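PDB 2B4W: uncharacterized protein from Leishmania major, which is of unknown function but probably folds as a five-bladed beta-propeller resembling that of the beta-fructosidases and related glycosidases. Local coordinates for residues F22-Y28 with H59-F63. Numbering follows the deposited sequence.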
ATOM      1  N   PHE A  22      -8.846 -14.656  -7.214  1.00 15.03           N
ATOM      2  CA  PHE A  22      -7.701 -15.368  -6.663  1.00 20.98           C
ATOM      3  C   PHE A  22      -8.012 -16.871  -6.640  1.00 20.97           C
ATOM      4  O   PHE A  22      -9.141 -17.201  -6.294  1.00 28.18           O
ATOM      5  CB  PHE A  22      -7.319 -14.899  -5.260  1.00 22.86           C
ATOM      6  CG  PHE A  22      -6.864 -13.454  -5.195  1.00 20.90           C
ATOM      7  CD1 PHE A  22      -7.769 -12.427  -5.008  1.00 29.31           C
ATOM      8  CD2 PHE A  22      -5.530 -13.149  -5.332  1.00 18.46           C
ATOM      9  CE1 PHE A  22      -7.319 -11.121  -4.952  1.00 30.97           C
ATOM     10  CE2 PHE A  22      -5.080 -11.847  -5.268  1.00 21.02           C
ATOM     11  CZ  PHE A  22      -5.976 -10.817  -5.091  1.00 26.50           C
ATOM     12  N   LYS A  23      -7.046 -17.698  -7.003  1.00 22.50           N
ATOM     13  CA  LYS A  23      -7.121 -19.146  -7.063  1.00 20.73           C
ATOM     14  C   LYS A  23      -6.043 -19.805  -6.228  1.00 23.75           C
ATOM     15  O   LYS A  23      -4.944 -19.305  -6.044  1.00 24.05           O
ATOM     16  CB  LYS A  23      -7.026 -19.660  -8.496  1.00 24.42           C
ATOM     17  CG  LYS A  23      -8.169 -19.257  -9.408  1.00 34.93           C
ATOM     18  CD  LYS A  23      -7.724 -19.310 -10.870  1.00 41.38           C
ATOM     19  CE  LYS A  23      -8.679 -20.191 -11.667  1.00 51.73           C
ATOM     20  NZ  LYS A  23     -10.088 -19.721 -11.504  1.00 74.86           N
ATOM     21  N   GLY A  24      -6.424 -20.978  -5.748  1.00 26.46           N
ATOM     22  CA  GLY A  24      -5.608 -21.767  -4.861  1.00 16.35           C
ATOM     23  C   GLY A  24      -5.793 -21.326  -3.415  1.00 23.86           C
ATOM     24  O   GLY A  24      -5.064 -21.767  -2.522  1.00 28.93           O
ATOM     25  N   VAL A  25      -6.745 -20.439  -3.115  1.00 32.94           N
ATOM     26  CA  VAL A  25      -6.972 -20.164  -1.684  1.00 29.77           C
ATOM     27  C   VAL A  25      -8.459 -20.194  -1.383  1.00 23.31           C
ATOM     28  O   VAL A  25      -8.990 -19.324  -0.691  1.00 31.61           O
ATOM     29  CB  VAL A  25      -6.382 -18.820  -1.229  1.00 28.68           C
ATOM     30  CG1 VAL A  25      -4.885 -18.786  -1.524  1.00 23.99           C
ATOM     31  CG2 VAL A  25      -7.094 -17.659  -1.901  1.00 26.45           C
ATOM     32  N   ASP A  26      -9.136 -21.201  -1.933  1.00 23.55           N
ATOM     33  CA  ASP A  26     -10.574 -21.365  -1.736  1.00 27.75           C
ATOM     34  C   ASP A  26     -10.966 -21.326  -0.269  1.00 26.12           C
ATOM     35  O   ASP A  26     -10.311 -21.902   0.599  1.00 27.12           O
ATOM     36  CB  ASP A  26     -10.987 -22.689  -2.390  1.00 36.58           C
ATOM     37  CG  ASP A  26     -10.874 -22.640  -3.903  1.00 42.84           C
ATOM     38  OD1 ASP A  26     -10.745 -21.541  -4.488  1.00 38.02           O
ATOM     39  OD2 ASP A  26     -10.916 -23.729  -4.513  1.00 42.31           O
ATOM     40  N   GLY A  27     -12.031 -20.623   0.112  1.00 23.51           N
ATOM     41  CA  GLY A  27     -12.405 -20.638   1.521  1.00 28.34           C
ATOM     42  C   GLY A  27     -11.943 -19.393   2.248  1.00 35.67           C
ATOM     43  O   GLY A  27     -12.503 -19.055   3.297  1.00 25.68           O
ATOM     44  N   TYR A  28     -10.933 -18.748   1.654  1.00 25.53           N
ATOM     45  CA  TYR A  28     -10.358 -17.534   2.215  1.00 17.06           C
ATOM     46  C   TYR A  28     -10.714 -16.264   1.455  1.00 19.73           C
ATOM     47  O   TYR A  28     -10.987 -16.256   0.261  1.00 30.65           O
ATOM     48  CB  TYR A  28      -8.837 -17.627   2.262  1.00 24.99           C
ATOM     49  CG  TYR A  28      -8.288 -18.593   3.268  1.00 29.16           C
ATOM     50  CD1 TYR A  28      -8.191 -19.944   2.933  1.00 31.89           C
ATOM     51  CD2 TYR A  28      -7.866 -18.170   4.516  1.00 26.33           C
ATOM     52  CE1 TYR A  28      -7.680 -20.830   3.860  1.00 30.39           C
ATOM     53  CE2 TYR A  28      -7.351 -19.067   5.447  1.00 22.42           C
ATOM     54  CZ  TYR A  28      -7.271 -20.392   5.101  1.00 25.50           C
ATOM     55  OH  TYR A  28      -6.758 -21.303   6.006  1.00 37.92           O
ATOM     56  N   HIS A  59      -2.318 -14.764   7.138  1.00 22.40           N
ATOM     57  CA  HIS A  59      -0.976 -15.068   6.685  1.00 24.39           C
ATOM     58  C   HIS A  59      -0.813 -14.368   5.328  1.00 23.31           C
ATOM     59  O   HIS A  59      -1.792 -13.826   4.814  1.00 26.01           O
ATOM     60  CB  HIS A  59      -0.729 -16.567   6.586  1.00 27.09           C
ATOM     61  CG  HIS A  59      -1.605 -17.240   5.575  1.00 18.83           C
ATOM     62  ND1 HIS A  59      -2.949 -17.436   5.750  1.00 26.97           N
ATOM     63  CD2 HIS A  59      -1.318 -17.758   4.366  1.00 16.69           C
ATOM     64  CE1 HIS A  59      -3.457 -18.051   4.703  1.00 23.65           C
ATOM     65  NE2 HIS A  59      -2.477 -18.269   3.824  1.00 17.23           N
ATOM     66  N   VAL A  60       0.382 -14.365   4.769  1.00 19.48           N
ATOM     67  CA  VAL A  60       0.573 -13.743   3.469  1.00 22.85           C
ATOM     68  C   VAL A  60       0.984 -14.793   2.444  1.00 22.66           C
ATOM     69  O   VAL A  60       1.840 -15.643   2.691  1.00 25.78           O
ATOM     70  CB  VAL A  60       1.655 -12.648   3.463  1.00 23.58           C
ATOM     71  CG1 VAL A  60       2.098 -12.392   2.020  1.00 18.81           C
ATOM     72  CG2 VAL A  60       1.167 -11.387   4.151  1.00 18.20           C
ATOM     73  N   ARG A  61       0.355 -14.735   1.277  1.00 24.53           N
ATOM     74  CA  ARG A  61       0.777 -15.579   0.167  1.00 23.08           C
ATOM     75  C   ARG A  61       1.313 -14.740  -0.998  1.00 21.46           C
ATOM     76  O   ARG A  61       1.020 -13.551  -1.130  1.00 18.38           O
ATOM     77  CB  ARG A  61      -0.369 -16.454  -0.324  1.00 18.15           C
ATOM     78  CG  ARG A  61      -0.813 -17.514   0.676  1.00 38.14           C
ATOM     79  CD  ARG A  61       0.228 -18.570   0.937  1.00 36.62           C
ATOM     80  NE  ARG A  61       0.398 -19.556  -0.106  1.00 29.27           N
ATOM     81  CZ  ARG A  61      -0.389 -20.434  -0.681  1.00 27.85           C
ATOM     82  NH1 ARG A  61      -1.668 -20.612  -0.381  1.00 25.66           N
ATOM     83  NH2 ARG A  61       0.151 -21.198  -1.629  1.00 28.50           N
ATOM     84  N   LEU A  62       2.100 -15.390  -1.835  1.00 22.04           N
ATOM     85  CA  LEU A  62       2.553 -14.816  -3.097  1.00 15.87           C
ATOM     86  C   LEU A  62       1.655 -15.396  -4.199  1.00 18.80           C
ATOM     87  O   LEU A  62       1.524 -16.617  -4.191  1.00 19.84           O
ATOM     88  CB  LEU A  62       4.004 -15.145  -3.400  1.00 24.50           C
ATOM     89  CG  LEU A  62       4.587 -14.671  -4.738  1.00 26.06           C
ATOM     90  CD1 LEU A  62       4.799 -13.158  -4.757  1.00 16.65           C
ATOM     91  CD2 LEU A  62       5.886 -15.416  -5.014  1.00 29.48           C
ATOM     92  N   PHE A  63       1.116 -14.527  -5.050  1.00 21.23           N
ATOM     93  CA  PHE A  63       0.342 -14.878  -6.211  1.00 23.02           C
ATOM     94  C   PHE A  63       0.973 -14.392  -7.536  1.00 23.86           C
ATOM     95  O   PHE A  63       1.503 -13.278  -7.655  1.00 17.98           O
ATOM     96  CB  PHE A  63      -1.063 -14.292  -6.164  1.00 27.15           C
ATOM     97  CG  PHE A  63      -1.882 -14.650  -4.935  1.00 27.16           C
ATOM     98  CD1 PHE A  63      -1.672 -13.985  -3.748  1.00 16.21           C
ATOM     99  CD2 PHE A  63      -2.849 -15.631  -5.016  1.00 30.92           C
ATOM    100  CE1 PHE A  63      -2.424 -14.327  -2.624  1.00 15.69           C
ATOM    101  CE2 PHE A  63      -3.617 -15.964  -3.922  1.00 24.77           C
ATOM    102  CZ  PHE A  63      -3.382 -15.303  -2.738  1.00 18.42           C
TER
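Two aromatic pairs span the gap between 22-28 and residues 59-63 of strand 59-67. At one end the edge of Phe22 meets the face of Phe63 in a T-shaped stack, ring centres 4.9 Å apart and planes at 67°, with Phe22 CD2 3.7 Å from Phe63 CD2. At the other, His59 turns its edge toward the face of Tyr28 in an offset edge-to-face pair, centroids 5.7 Å apart. Between them sits Val25, whose CG1 lies 3.9 Å from both Phe63 CE2 and Arg61 NH1; Val30 packs on Phe22, Val25 and Phe63. In the probable five-bladed propeller, strand 16-23 pairs antiparallel with 287-293, consistent with ring closure by the chain's two ends, and parallel with 70-73, the partner of 59-67, so the contact bridges what are probably the last and first blades. The lead into strand 29-31 is a type II turn, Val25 to Tyr28, closed by Tyr28 N to Val25 O at 3.1 Å, with Gly27 at positive phi. No hydrogen bond crosses; Arg61 NH2 hydrogen-bonds to Val74 O.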